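DNA polymerase (Bacillus phage phi29, PDB 2PY5) replicates the viral genome from a protein primer, extending DNA with strand displacement, high processivity and high fidelity, and proofreads with a 3'-5' exonuclease. Local coordinates at residues F[212-217]-F[265-270]; F[224-229]-F[429-434]; F[391-396]-F[423-428]; F[397-402]-F[418-423]. The protein carries 2 engineered substitutions. All blocks are in the same frame, centred on the assembly; numbering follows the deposited sequence.

Contact 1 of 4, residues F[212-217]-F[265-270]; sequences PTLSLG and YGEPIV
Leu214 and Pro268 meet tip to tip: methyl CD2 of the leucine lies 3.5 Å from CD of the proline ring, tighter than ordinary van der Waals contact, while CD1 lies farther off, nearest CG of Pro268. The leucine takes the shape with CG anti to its own carbonyl carbon (chi1 -61°), and the branch beyond it carries CD2 to the proline. Pro212 makes the second touch. Pro212 CG sits 3.5 Å from Gly266 C, against bare backbone. Glycine suits that place, where the chain turns a corner with positive phi. The contact ties the linker region 192-229, which bears on DNA binding and on coordination of synthesis with degradation, to strand 267-272 of the polymerization region; an additional backbone bond joins Gly266 to Val210. Glu267 leaves the backbone with CG anti to N (chi1 -171°); chi2 of 66° bends CD round, and the side chains of Glu267 and Leu214 slide past each other in opposite directions. Neither carboxylate oxygen bonds directly across the contact; each works through water. Glu267 OE1 accepts from a water, 2.6 Å away, that also donates to Thr213 O, whereas OE2 accepts a hydrogen bond from a second water, which itself accepts from Ser215 N at 3.0 Å. Ser215, at the N-cap of helix 216-223, turns OG to the backbone N of Leu218.

Contact 2 of 4, residues F[224-229]-F[429-434]; sequences YAYRGG and MGVFIT
Thr434 OG1 donates a hydrogen bond to Arg227 O over 2.7 Å, fastening the loop of the YxGG/A motif, here Tyr226, Arg227, Gly228 and Gly229, to helix 427-447 of the polymerization region. The hydroxyl stands between the backbone N and the carbonyl carbon (chi1 65°), and OG1 approaches Arg227 O 24° off the carbonyl plane. Threonine fits doubly, since its CG2 also packs 4.0 Å from Tyr226 CE1. The tyrosine ring lies against the helix backbone: Gly430 O sits at its edge, in plane, 3.5 Å from CE1. Glycine suits this position, having no side chain between the helix backbone and the ring. Beside it Val431 spreads its two methyls, CG1 toward Ala225 CB and CG2 toward Tyr226 CB at 3.9 Å, a branched apolar side chain filling the seam between two residues of the loop. A water completes the joint, donating to Ala225 O and to Thr434 OG1 at 2.8 Å and accepting from Arg227 N.

In the next shell, Tyr390 packs on both Tyr226 and Thr434, and Ala394 also lies against Tyr226, whose side chain packs on a DNA sugar as well. Thr434 and Arg438 are both probably involved in binding template-primer structures. Arg438 bonds to Gly228 O and weakly to Thr434 OG1, and Arg227 NH1 is held by Trp327 O of strand 324-329.

Contact 3 of 4, residues F[391-396]-F[423-428]; sequences GKFASN and DPVYTP. With nucleotides of chain C.
The Phe393 ring turns an edge to Tyr426, whose CB lies in its plane 4.0 Å from CD2, and the two side chains cross obliquely. One face of the Tyr426 ring carries CD of Pro428, 3.7 Å above its centre, while Phe211 meets both aromatic residues, edge-to-face with Phe393. The phenol OH bonds to Gly266 O, so a tyrosine serves both the apolar packing and a polar end. Val425 adds further packing: CG2 reaches Lys392 O at 3.4 Å and packs on Ser395 CB, while CG1 points to the phenylalanine.

The backbones are also joined. Tyr426 N donates to Phe393 O over 2.9 Å, in the carbonyl plane on a lone pair. A water binds four groups here, donating to Phe393 O, Ser395 O and Thr427 OG1 and accepting from Val425 N; Thr427 OG1 is also hydrogen-bonded to Asp219 OD2 of helix 216-223. Ser395 folds its OG back to Lys392 O at 2.7 Å, with OG anti to its own carbonyl carbon (chi1 -66°), and its backbone N reaches the same oxygen from the same face.

On the DNA side Lys392 NZ donates to OP2 of DC4 of chain C at 2.8 Å and to its O5', and Asn396 N donates to OP1 of DT5 of chain C. The chemistry thus divides: apolar packing, one direct backbone bond and a shared water seat the turn, while a lysine cation and a backbone NH hold successive phosphates, consistent with Gly391, in the same segment, probably taking part in binding template-primer structures.

Contact 4 of 4, residues F[397-402]-F[418-423]; sequences PDVTGK and EEETKD. With nucleotides of chain C; nucleotides of chain B.
Asp398 OD2 is gripped twice by Thr400, which also reaches across to Glu420. Thr400 OG1 donates to the syn lone pair of OD2 at 2.7 Å, and Thr400 N meets OD2 on the anti side, 35° out of the carboxylate plane, making an Asx turn. Thr400 OG1 also accepts from Glu420 N at 3.1 Å, nearly straight (165°). A hydroxyl suits the place, able to donate and accept at once. The backbones run almost antiparallel and join in a single bridge, with Lys422 N donating to Pro397 O at 2.8 Å and Val399 N to Glu420 O.

Val399 packs CG2 on Glu420 CG, 3.7 Å away; its CG1 rests on Lys422 CD, those side chains crossing at about a right angle. Lys422 NZ donates to N7 of DA3 of chain C, and Lys402 NZ to OP2 of DT5 of chain B at 2.7 Å. Glu420, which binds ssDNA and is essential for 3'-5' exonucleolysis, packs on a DNA phosphate.

The pair forms the base of TPR2: segment 397-402 runs into strand 402-406, and strand 412-416 leads to segment 418-423. Asp398 OD1 makes a salt bridge with Arg96, and Pro397 packs on Leu216 of helix 216-223.

Contacts 2 and 3 are buried and share helix 427-447, touching where Met429 meets Phe393. Contact 1 is partly buried and lies farther from the chain's centre, but it joins contact 3, where Leu214 packs on Pro424. Contact 4 is the surface member, nested within the loop closed by contact 3 and sharing Asp423 with it; Thr213 of contact 1 packs on that same aspartate. The chemistry changes with place: contact 1 has apolar touches and water bridges but no direct hydrogen bond, contacts 2 and 3 combine packing with one direct bond apiece, and contact 4 is chiefly polar, with three.

Contact 1 of 4, residues F[212-217]-F[265-270]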
# COMPACT_ATOMS: atom_id res chain seq x y z
N PRO F 212 -7.63 20.92 -12.98
CA PRO F 212 -7.37 22.18 -12.35
C PRO F 212 -7.25 22.02 -10.84
O PRO F 212 -7.80 21.06 -10.26
CB PRO F 212 -8.59 23.02 -12.71
CG PRO F 212 -9.67 22.03 -12.88
CD PRO F 212 -9.00 20.87 -13.52
N THR F 213 -6.53 22.94 -10.22
CA THR F 213 -6.32 22.89 -8.78
C THR F 213 -7.57 23.36 -8.09
O THR F 213 -8.03 24.49 -8.33
CB THR F 213 -5.17 23.82 -8.38
OG1 THR F 213 -4.01 23.48 -9.14
CG2 THR F 213 -4.86 23.67 -6.89
N LEU F 214 -8.16 22.50 -7.26
CA LEU F 214 -9.33 22.88 -6.50
C LEU F 214 -8.92 23.61 -5.22
O LEU F 214 -7.83 23.39 -4.67
CB LEU F 214 -10.18 21.66 -6.14
CG LEU F 214 -10.76 20.81 -7.30
CD1 LEU F 214 -11.93 20.00 -6.72
CD2 LEU F 214 -11.19 21.62 -8.51
N SER F 215 -9.80 24.48 -4.76
CA SER F 215 -9.58 25.13 -3.49
C SER F 215 -9.51 24.07 -2.38
O SER F 215 -10.03 22.95 -2.52
CB SER F 215 -10.70 26.11 -3.19
OG SER F 215 -11.88 25.42 -2.86
N LEU F 216 -8.88 24.42 -1.28
CA LEU F 216 -8.81 23.51 -0.16
C LEU F 216 -10.20 23.13 0.36
O LEU F 216 -10.43 21.98 0.74
CB LEU F 216 -7.94 24.08 0.95
CG LEU F 216 -6.46 24.24 0.57
CD1 LEU F 216 -5.69 24.99 1.66
CD2 LEU F 216 -5.81 22.90 0.27
N GLY F 217 -11.13 24.09 0.38
CA GLY F 217 -12.49 23.81 0.86
C GLY F 217 -13.23 22.83 -0.04
O GLY F 217 -13.92 21.92 0.44
N TYR F 265 -13.46 15.30 -14.78
CA TYR F 265 -12.37 16.25 -14.98
C TYR F 265 -12.91 17.69 -14.88
O TYR F 265 -14.15 17.92 -14.83
CB TYR F 265 -11.68 16.02 -16.34
CG TYR F 265 -12.48 16.48 -17.53
CD1 TYR F 265 -12.29 17.75 -18.07
CD2 TYR F 265 -13.44 15.66 -18.11
CE1 TYR F 265 -13.03 18.19 -19.15
CE2 TYR F 265 -14.20 16.11 -19.22
CZ TYR F 265 -13.99 17.38 -19.70
OH TYR F 265 -14.73 17.82 -20.80
N GLY F 266 -11.98 18.64 -14.87
CA GLY F 266 -12.32 20.04 -14.89
C GLY F 266 -12.80 20.65 -13.60
O GLY F 266 -12.79 20.00 -12.54
N GLU F 267 -13.22 21.91 -13.68
CA GLU F 267 -13.68 22.64 -12.51
C GLU F 267 -15.08 22.17 -12.18
O GLU F 267 -15.95 22.19 -13.05
CB GLU F 267 -13.72 24.15 -12.76
CG GLU F 267 -13.98 24.98 -11.48
CD GLU F 267 -12.84 24.90 -10.44
OE1 GLU F 267 -11.67 24.86 -10.85
OE2 GLU F 267 -13.13 24.89 -9.20
N PRO F 268 -15.31 21.76 -10.94
CA PRO F 268 -16.67 21.38 -10.60
C PRO F 268 -17.61 22.57 -10.49
O PRO F 268 -17.17 23.72 -10.34
CB PRO F 268 -16.52 20.73 -9.23
CG PRO F 268 -15.33 21.34 -8.66
CD PRO F 268 -14.39 21.55 -9.81
N ILE F 269 -18.91 22.29 -10.54
CA ILE F 269 -19.94 23.26 -10.21
C ILE F 269 -20.64 22.81 -8.92
O ILE F 269 -21.06 21.65 -8.80
CB ILE F 269 -20.95 23.43 -11.35
CG1 ILE F 269 -20.25 24.04 -12.57
CG2 ILE F 269 -22.12 24.29 -10.92
CD1 ILE F 269 -21.15 24.18 -13.78
N VAL F 270 -20.72 23.72 -7.97
CA VAL F 270 -21.41 23.45 -6.70
C VAL F 270 -22.91 23.66 -6.89
O VAL F 270 -23.35 24.60 -7.59
CB VAL F 270 -20.94 24.42 -5.60
CG1 VAL F 270 -21.75 24.25 -4.32
CG2 VAL F 270 -19.46 24.24 -5.34
O HOH W 1 -9.42 26.01 -10.07
O HOH W 2 -11.68 25.62 -6.82

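Contact 2 of 4, residues F[224-229]-F[429-434]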
# COMPACT_ATOMS: atom_id res chain seq x y z
N TYR F 224 -14.47 13.76 1.36
CA TYR F 224 -15.45 13.02 2.16
C TYR F 224 -16.01 11.81 1.42
O TYR F 224 -16.49 10.87 2.04
CB TYR F 224 -16.62 13.91 2.61
CG TYR F 224 -16.30 15.07 3.51
CD1 TYR F 224 -16.86 16.31 3.28
CD2 TYR F 224 -15.44 14.93 4.59
CE1 TYR F 224 -16.59 17.38 4.10
CE2 TYR F 224 -15.16 16.02 5.42
CZ TYR F 224 -15.73 17.23 5.16
OH TYR F 224 -15.47 18.33 5.99
N ALA F 225 -16.00 11.88 0.08
CA ALA F 225 -16.51 10.82 -0.75
C ALA F 225 -15.46 9.79 -1.15
O ALA F 225 -15.78 8.85 -1.91
CB ALA F 225 -17.17 11.44 -2.04
N TYR F 226 -14.21 9.95 -0.69
CA TYR F 226 -13.12 9.04 -1.07
C TYR F 226 -13.09 7.85 -0.14
O TYR F 226 -12.96 8.00 1.08
CB TYR F 226 -11.78 9.77 -1.04
CG TYR F 226 -10.58 8.99 -1.61
CD1 TYR F 226 -10.64 8.40 -2.83
CD2 TYR F 226 -9.38 8.93 -0.92
CE1 TYR F 226 -9.57 7.71 -3.36
CE2 TYR F 226 -8.29 8.25 -1.44
CZ TYR F 226 -8.39 7.65 -2.70
OH TYR F 226 -7.32 6.97 -3.25
N ARG F 227 -13.26 6.67 -0.72
CA ARG F 227 -13.27 5.41 0.03
C ARG F 227 -12.42 4.42 -0.73
O ARG F 227 -12.06 4.63 -1.90
CB ARG F 227 -14.71 4.88 0.16
CG ARG F 227 -15.64 5.84 0.85
CD ARG F 227 -17.05 5.34 0.83
NE ARG F 227 -17.85 6.06 1.81
CZ ARG F 227 -18.43 7.24 1.63
NH1 ARG F 227 -18.32 7.89 0.48
NH2 ARG F 227 -19.12 7.78 2.62
N GLY F 228 -12.07 3.32 -0.07
CA GLY F 228 -11.21 2.31 -0.66
C GLY F 228 -11.99 1.09 -1.13
O GLY F 228 -13.16 1.19 -1.53
N GLY F 229 -11.36 -0.06 -1.04
CA GLY F 229 -11.94 -1.28 -1.56
C GLY F 229 -13.10 -1.82 -0.74
O GLY F 229 -13.21 -1.57 0.46
N MET F 429 -10.94 12.40 -9.26
CA MET F 429 -10.54 11.24 -10.04
C MET F 429 -10.35 10.02 -9.15
O MET F 429 -10.77 8.91 -9.49
CB MET F 429 -9.28 11.55 -10.86
CG MET F 429 -8.79 10.50 -11.79
SD MET F 429 -10.01 10.05 -13.03
CE MET F 429 -9.82 11.18 -14.39
N GLY F 430 -9.71 10.22 -7.99
CA GLY F 430 -9.57 9.12 -7.04
C GLY F 430 -10.91 8.62 -6.54
O GLY F 430 -11.16 7.41 -6.46
N VAL F 431 -11.80 9.55 -6.19
CA VAL F 431 -13.12 9.19 -5.68
C VAL F 431 -13.84 8.26 -6.66
O VAL F 431 -14.40 7.23 -6.28
CB VAL F 431 -13.98 10.45 -5.45
CG1 VAL F 431 -15.45 10.11 -5.32
CG2 VAL F 431 -13.45 11.24 -4.22
N PHE F 432 -13.81 8.60 -7.95
CA PHE F 432 -14.53 7.82 -8.94
C PHE F 432 -13.83 6.54 -9.40
O PHE F 432 -14.48 5.56 -9.74
CB PHE F 432 -14.91 8.70 -10.12
CG PHE F 432 -16.15 9.50 -9.86
CD1 PHE F 432 -16.07 10.74 -9.22
CD2 PHE F 432 -17.39 9.01 -10.19
CE1 PHE F 432 -17.23 11.46 -8.96
CE2 PHE F 432 -18.55 9.73 -9.91
CZ PHE F 432 -18.46 10.95 -9.30
N ILE F 433 -12.51 6.54 -9.37
CA ILE F 433 -11.80 5.31 -9.73
C ILE F 433 -12.13 4.22 -8.72
O ILE F 433 -12.47 3.09 -9.10
CB ILE F 433 -10.30 5.53 -9.89
CG1 ILE F 433 -10.00 6.33 -11.17
CG2 ILE F 433 -9.56 4.16 -9.94
CD1 ILE F 433 -8.59 6.89 -11.24
N THR F 434 -12.08 4.55 -7.42
CA THR F 434 -12.38 3.54 -6.40
C THR F 434 -13.89 3.21 -6.37
O THR F 434 -14.27 2.05 -6.16
CB THR F 434 -11.88 3.92 -5.02
OG1 THR F 434 -12.57 5.10 -4.56
CG2 THR F 434 -10.37 4.16 -5.03
O HOH W 3 -14.52 6.77 -3.44

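Contact 3 of 4, residues F[391-396]-F[423-428]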
# COMPACT_ATOMS: atom_id res chain seq x y z
N GLY F 391 -3.85 6.36 -6.89
CA GLY F 391 -3.78 6.85 -5.53
C GLY F 391 -3.25 8.26 -5.41
O GLY F 391 -3.55 8.96 -4.46
N LYS F 392 -2.41 8.67 -6.36
CA LYS F 392 -1.82 10.01 -6.32
C LYS F 392 -2.86 11.12 -6.56
O LYS F 392 -2.68 12.24 -6.13
CB LYS F 392 -0.70 10.11 -7.33
CG LYS F 392 0.55 9.34 -6.90
CD LYS F 392 1.36 10.03 -5.82
CE LYS F 392 2.15 11.25 -6.32
NZ LYS F 392 3.03 11.83 -5.26
N PHE F 393 -3.94 10.79 -7.25
CA PHE F 393 -4.94 11.82 -7.56
C PHE F 393 -5.60 12.40 -6.29
O PHE F 393 -5.95 13.58 -6.24
CB PHE F 393 -5.99 11.29 -8.54
CG PHE F 393 -5.51 11.28 -9.96
CD1 PHE F 393 -4.92 10.16 -10.52
CD2 PHE F 393 -5.62 12.42 -10.72
CE1 PHE F 393 -4.47 10.20 -11.82
CE2 PHE F 393 -5.19 12.46 -12.00
CZ PHE F 393 -4.61 11.35 -12.56
N ALA F 394 -5.78 11.56 -5.25
CA ALA F 394 -6.40 11.97 -4.02
C ALA F 394 -5.41 12.30 -2.88
O ALA F 394 -5.79 12.34 -1.73
CB ALA F 394 -7.39 10.90 -3.57
N SER F 395 -4.17 12.62 -3.25
CA SER F 395 -3.16 13.09 -2.31
C SER F 395 -3.73 14.21 -1.45
O SER F 395 -4.34 15.14 -1.97
CB SER F 395 -1.96 13.63 -3.08
OG SER F 395 -1.28 12.62 -3.80
N ASN F 396 -3.51 14.13 -0.13
CA ASN F 396 -4.08 15.08 0.77
C ASN F 396 -3.24 16.35 0.76
O ASN F 396 -2.03 16.29 1.02
CB ASN F 396 -4.12 14.47 2.20
CG ASN F 396 -5.10 15.16 3.13
OD1 ASN F 396 -5.90 14.51 3.83
ND2 ASN F 396 -5.06 16.46 3.16
N ASP F 423 -0.83 22.21 -3.05
CA ASP F 423 -1.93 22.04 -3.99
C ASP F 423 -2.43 20.59 -4.01
O ASP F 423 -1.62 19.64 -4.02
CB ASP F 423 -1.51 22.39 -5.41
CG ASP F 423 -1.31 23.88 -5.65
OD1 ASP F 423 -1.71 24.71 -4.81
OD2 ASP F 423 -0.75 24.23 -6.71
N PRO F 424 -3.75 20.41 -4.05
CA PRO F 424 -4.29 19.11 -4.40
C PRO F 424 -3.85 18.71 -5.81
O PRO F 424 -3.38 19.55 -6.58
CB PRO F 424 -5.82 19.33 -4.40
CG PRO F 424 -6.06 20.63 -3.89
CD PRO F 424 -4.80 21.41 -3.79
N VAL F 425 -4.00 17.43 -6.12
CA VAL F 425 -3.75 16.89 -7.43
C VAL F 425 -5.11 16.95 -8.13
O VAL F 425 -5.43 17.98 -8.74
CB VAL F 425 -3.10 15.48 -7.39
CG1 VAL F 425 -2.87 14.97 -8.79
CG2 VAL F 425 -1.76 15.50 -6.58
N TYR F 426 -5.92 15.91 -8.03
CA TYR F 426 -7.32 15.98 -8.55
C TYR F 426 -8.14 14.89 -7.90
O TYR F 426 -8.37 13.81 -8.43
CB TYR F 426 -7.37 15.93 -10.09
CG TYR F 426 -8.74 16.33 -10.60
CD1 TYR F 426 -9.14 17.68 -10.61
CD2 TYR F 426 -9.65 15.39 -11.05
CE1 TYR F 426 -10.42 18.04 -11.06
CE2 TYR F 426 -10.92 15.77 -11.48
CZ TYR F 426 -11.29 17.09 -11.46
OH TYR F 426 -12.56 17.45 -11.89
N THR F 427 -8.56 15.19 -6.68
CA THR F 427 -9.21 14.20 -5.82
C THR F 427 -10.49 13.58 -6.42
O THR F 427 -10.73 12.40 -6.19
CB THR F 427 -9.45 14.80 -4.42
OG1 THR F 427 -8.21 15.33 -3.92
CG2 THR F 427 -9.99 13.75 -3.43
N PRO F 428 -11.28 14.33 -7.23
CA PRO F 428 -12.46 13.67 -7.80
C PRO F 428 -12.10 12.39 -8.59
O PRO F 428 -12.86 11.45 -8.63
CB PRO F 428 -13.03 14.73 -8.74
CG PRO F 428 -12.61 16.01 -8.11
CD PRO F 428 -11.24 15.76 -7.60
P DC C 4 4.03 9.75 -2.45
OP1 DC C 4 3.97 8.32 -2.08
OP2 DC C 4 4.67 10.19 -3.73
O5' DC C 4 2.59 10.42 -2.46
C5' DC C 4 1.70 10.13 -1.41
C4' DC C 4 0.33 9.85 -1.99
O4' DC C 4 0.36 8.66 -2.83
C3' DC C 4 -0.71 9.53 -0.93
O3' DC C 4 -1.24 10.74 -0.45
C2' DC C 4 -1.73 8.73 -1.71
C1' DC C 4 -0.83 7.92 -2.63
N1 DC C 4 -0.52 6.57 -2.08
C2 DC C 4 -1.56 5.63 -2.05
O2 DC C 4 -2.70 5.94 -2.45
N3 DC C 4 -1.31 4.39 -1.57
C4 DC C 4 -0.09 4.08 -1.14
N4 DC C 4 0.09 2.83 -0.68
C5 DC C 4 0.98 5.02 -1.17
C6 DC C 4 0.73 6.24 -1.64
P DT C 5 -1.60 10.92 1.09
OP1 DT C 5 -1.95 12.33 1.29
OP2 DT C 5 -0.48 10.34 1.89
O5' DT C 5 -2.87 10.00 1.29
C5' DT C 5 -4.04 10.29 0.53
C4' DT C 5 -5.03 9.18 0.72
O4' DT C 5 -4.45 7.92 0.30
C3' DT C 5 -5.43 8.99 2.18
O3' DT C 5 -6.70 9.55 2.32
C2' DT C 5 -5.45 7.48 2.43
C1' DT C 5 -4.71 6.89 1.23
N1 DT C 5 -3.41 6.20 1.56
C2 DT C 5 -3.41 4.84 1.74
O2 DT C 5 -4.43 4.17 1.66
N3 DT C 5 -2.18 4.29 2.01
C4 DT C 5 -0.96 4.96 2.12
O4 DT C 5 0.09 4.37 2.37
C5 DT C 5 -1.02 6.38 1.92
C7 DT C 5 0.24 7.21 2.02
C6 DT C 5 -2.22 6.92 1.66
P DT C 6 -6.96 10.76 3.33
OP1 DT C 6 -8.27 11.29 2.93
OP2 DT C 6 -5.75 11.62 3.46
O5' DT C 6 -7.11 10.00 4.74
C5' DT C 6 -8.24 9.20 5.03
C4' DT C 6 -8.13 8.72 6.46
O4' DT C 6 -7.07 7.73 6.50
C3' DT C 6 -7.77 9.81 7.48
O3' DT C 6 -8.53 9.67 8.70
C2' DT C 6 -6.28 9.59 7.71
C1' DT C 6 -6.14 8.08 7.51
N1 DT C 6 -4.77 7.59 7.09
C2 DT C 6 -4.25 6.49 7.73
O2 DT C 6 -4.84 5.89 8.62
N3 DT C 6 -3.00 6.11 7.29
C4 DT C 6 -2.23 6.71 6.30
O4 DT C 6 -1.12 6.28 5.99
C5 DT C 6 -2.84 7.86 5.67
C7 DT C 6 -2.12 8.60 4.58
C6 DT C 6 -4.06 8.24 6.09
O HOH W 4 -5.38 15.79 -4.28

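Contact 4 of 4, residues F[397-402]-F[418-423]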
# COMPACT_ATOMS: atom_id res chain seq x y z
N PRO F 397 -3.86 17.50 0.49
CA PRO F 397 -3.11 18.76 0.44
C PRO F 397 -2.56 19.19 1.81
O PRO F 397 -1.67 20.01 1.86
CB PRO F 397 -4.14 19.76 -0.09
CG PRO F 397 -5.46 19.18 0.31
CD PRO F 397 -5.30 17.71 0.19
N ASP F 398 -3.11 18.66 2.90
CA ASP F 398 -2.54 18.87 4.25
C ASP F 398 -1.30 17.99 4.44
O ASP F 398 -1.41 16.77 4.62
CB ASP F 398 -3.57 18.56 5.32
CG ASP F 398 -3.09 18.87 6.71
OD1 ASP F 398 -3.86 18.60 7.68
OD2 ASP F 398 -1.96 19.35 6.85
N VAL F 399 -0.13 18.62 4.37
CA VAL F 399 1.13 17.91 4.49
C VAL F 399 1.86 18.22 5.79
O VAL F 399 3.06 18.01 5.90
CB VAL F 399 2.06 18.14 3.27
CG1 VAL F 399 1.47 17.41 2.05
CG2 VAL F 399 2.29 19.61 2.96
N THR F 400 1.10 18.70 6.77
CA THR F 400 1.60 18.89 8.13
C THR F 400 2.24 17.58 8.59
O THR F 400 1.63 16.52 8.48
CB THR F 400 0.45 19.29 9.08
OG1 THR F 400 -0.20 20.45 8.55
CG2 THR F 400 0.96 19.60 10.51
N GLY F 401 3.48 17.68 9.05
CA GLY F 401 4.26 16.49 9.41
C GLY F 401 4.52 16.33 10.89
O GLY F 401 3.95 17.04 11.74
N LYS F 402 5.36 15.35 11.20
CA LYS F 402 5.73 15.03 12.57
C LYS F 402 7.24 15.29 12.73
O LYS F 402 8.06 14.96 11.84
CB LYS F 402 5.40 13.55 12.88
CG LYS F 402 3.90 13.22 13.05
CD LYS F 402 3.41 13.52 14.45
CE LYS F 402 1.89 13.54 14.56
NZ LYS F 402 1.24 12.20 14.34
N GLU F 418 4.47 22.30 12.14
CA GLU F 418 3.78 23.48 11.68
C GLU F 418 2.77 23.12 10.61
O GLU F 418 3.00 22.24 9.78
CB GLU F 418 4.81 24.48 11.13
CG GLU F 418 4.29 25.85 10.92
CD GLU F 418 5.41 26.89 10.77
OE1 GLU F 418 5.23 27.76 9.90
OE2 GLU F 418 6.41 26.86 11.53
N GLU F 419 1.63 23.81 10.61
CA GLU F 419 0.64 23.59 9.60
C GLU F 419 1.23 23.88 8.23
O GLU F 419 1.86 24.92 8.03
CB GLU F 419 -0.58 24.48 9.81
CG GLU F 419 -1.44 24.11 11.02
CD GLU F 419 -2.19 22.81 10.83
OE1 GLU F 419 -2.97 22.70 9.86
OE2 GLU F 419 -2.04 21.90 11.67
N GLU F 420 1.02 22.96 7.30
CA GLU F 420 1.46 23.17 5.92
C GLU F 420 0.48 22.55 4.95
O GLU F 420 0.03 21.43 5.15
CB GLU F 420 2.85 22.60 5.68
CG GLU F 420 3.32 22.88 4.25
CD GLU F 420 4.78 22.69 4.03
OE1 GLU F 420 5.43 21.94 4.79
OE2 GLU F 420 5.31 23.30 3.05
N THR F 421 0.18 23.29 3.89
CA THR F 421 -0.61 22.78 2.79
C THR F 421 0.11 22.95 1.48
O THR F 421 1.01 23.79 1.34
CB THR F 421 -1.97 23.46 2.68
OG1 THR F 421 -1.80 24.87 2.56
CG2 THR F 421 -2.81 23.16 3.89
N LYS F 422 -0.27 22.10 0.54
CA LYS F 422 0.17 22.19 -0.85
C LYS F 422 -1.04 22.03 -1.75
O LYS F 422 -2.14 21.72 -1.30
CB LYS F 422 1.22 21.13 -1.15
CG LYS F 422 0.75 19.68 -1.11
CD LYS F 422 1.84 18.69 -1.53
CE LYS F 422 2.33 18.94 -2.94
NZ LYS F 422 3.22 17.86 -3.47
N ASP F 423 -0.83 22.21 -3.05
CA ASP F 423 -1.93 22.04 -3.99
C ASP F 423 -2.43 20.59 -4.01
O ASP F 423 -1.62 19.64 -4.02
CB ASP F 423 -1.51 22.39 -5.41
CG ASP F 423 -1.31 23.88 -5.65
OD1 ASP F 423 -1.71 24.71 -4.81
OD2 ASP F 423 -0.75 24.23 -6.71
P DA C 3 7.13 14.13 -4.50
OP1 DA C 3 7.92 13.12 -5.24
OP2 DA C 3 6.07 14.96 -5.14
O5' DA C 3 6.47 13.44 -3.22
C5' DA C 3 7.16 12.39 -2.61
C4' DA C 3 6.52 12.14 -1.25
O4' DA C 3 6.72 13.31 -0.43
C3' DA C 3 5.02 11.91 -1.26
O3' DA C 3 4.76 10.52 -1.25
C2' DA C 3 4.55 12.54 0.05
C1' DA C 3 5.60 13.59 0.40
N9 DA C 3 5.32 14.99 0.08
C8 DA C 3 4.85 15.48 -1.12
N7 DA C 3 4.75 16.79 -1.16
C5 DA C 3 5.18 17.18 0.10
C6 DA C 3 5.31 18.45 0.71
N6 DA C 3 5.00 19.60 0.10
N1 DA C 3 5.78 18.49 1.98
C2 DA C 3 6.09 17.33 2.60
N3 DA C 3 6.00 16.09 2.12
C4 DA C 3 5.55 16.08 0.86
P DG C 2 6.10 20.49 -3.37
OP1 DG C 2 5.60 20.59 -4.76
OP2 DG C 2 5.18 20.73 -2.24
O5' DG C 2 6.83 19.07 -3.18
C5' DG C 2 7.79 18.70 -4.16
C4' DG C 2 8.54 17.41 -3.88
O4' DG C 2 9.66 17.67 -3.02
C3' DG C 2 7.80 16.27 -3.21
O3' DG C 2 8.21 15.11 -3.87
C2' DG C 2 8.28 16.25 -1.77
C1' DG C 2 9.71 16.69 -1.99
N9 DG C 2 10.36 17.41 -0.91
C8 DG C 2 9.80 18.26 0.00
N7 DG C 2 10.67 18.77 0.83
C5 DG C 2 11.88 18.23 0.40
C6 DG C 2 13.18 18.41 0.91
O6 DG C 2 13.52 19.12 1.86
N1 DG C 2 14.13 17.68 0.19
C2 DG C 2 13.86 16.87 -0.88
N2 DG C 2 14.90 16.23 -1.46
N3 DG C 2 12.63 16.69 -1.37
C4 DG C 2 11.71 17.40 -0.67
P DT B 5 1.08 9.29 16.71
OP1 DT B 5 -0.34 9.15 17.12
OP2 DT B 5 1.66 10.62 16.45
O5' DT B 5 2.00 8.64 17.86
C5' DT B 5 1.69 7.37 18.40
C4' DT B 5 2.94 6.74 19.00
O4' DT B 5 3.85 6.34 17.95
C3' DT B 5 3.76 7.64 19.92
O3' DT B 5 4.30 6.85 20.96
C2' DT B 5 4.85 8.19 19.01
C1' DT B 5 5.11 6.98 18.13
N1 DT B 5 5.58 7.27 16.74
C2 DT B 5 6.67 6.59 16.24
O2 DT B 5 7.34 5.74 16.85
N3 DT B 5 6.97 6.94 14.94
C4 DT B 5 6.32 7.85 14.14
O4 DT B 5 6.68 8.05 12.98
C5 DT B 5 5.18 8.51 14.72
C7 DT B 5 4.40 9.52 13.95
C6 DT B 5 4.86 8.19 15.99
O HOH W 5 -2.72 22.45 7.08
O HOH W 6 5.20 19.94 6.48
O HOH W 7 4.81 20.31 9.12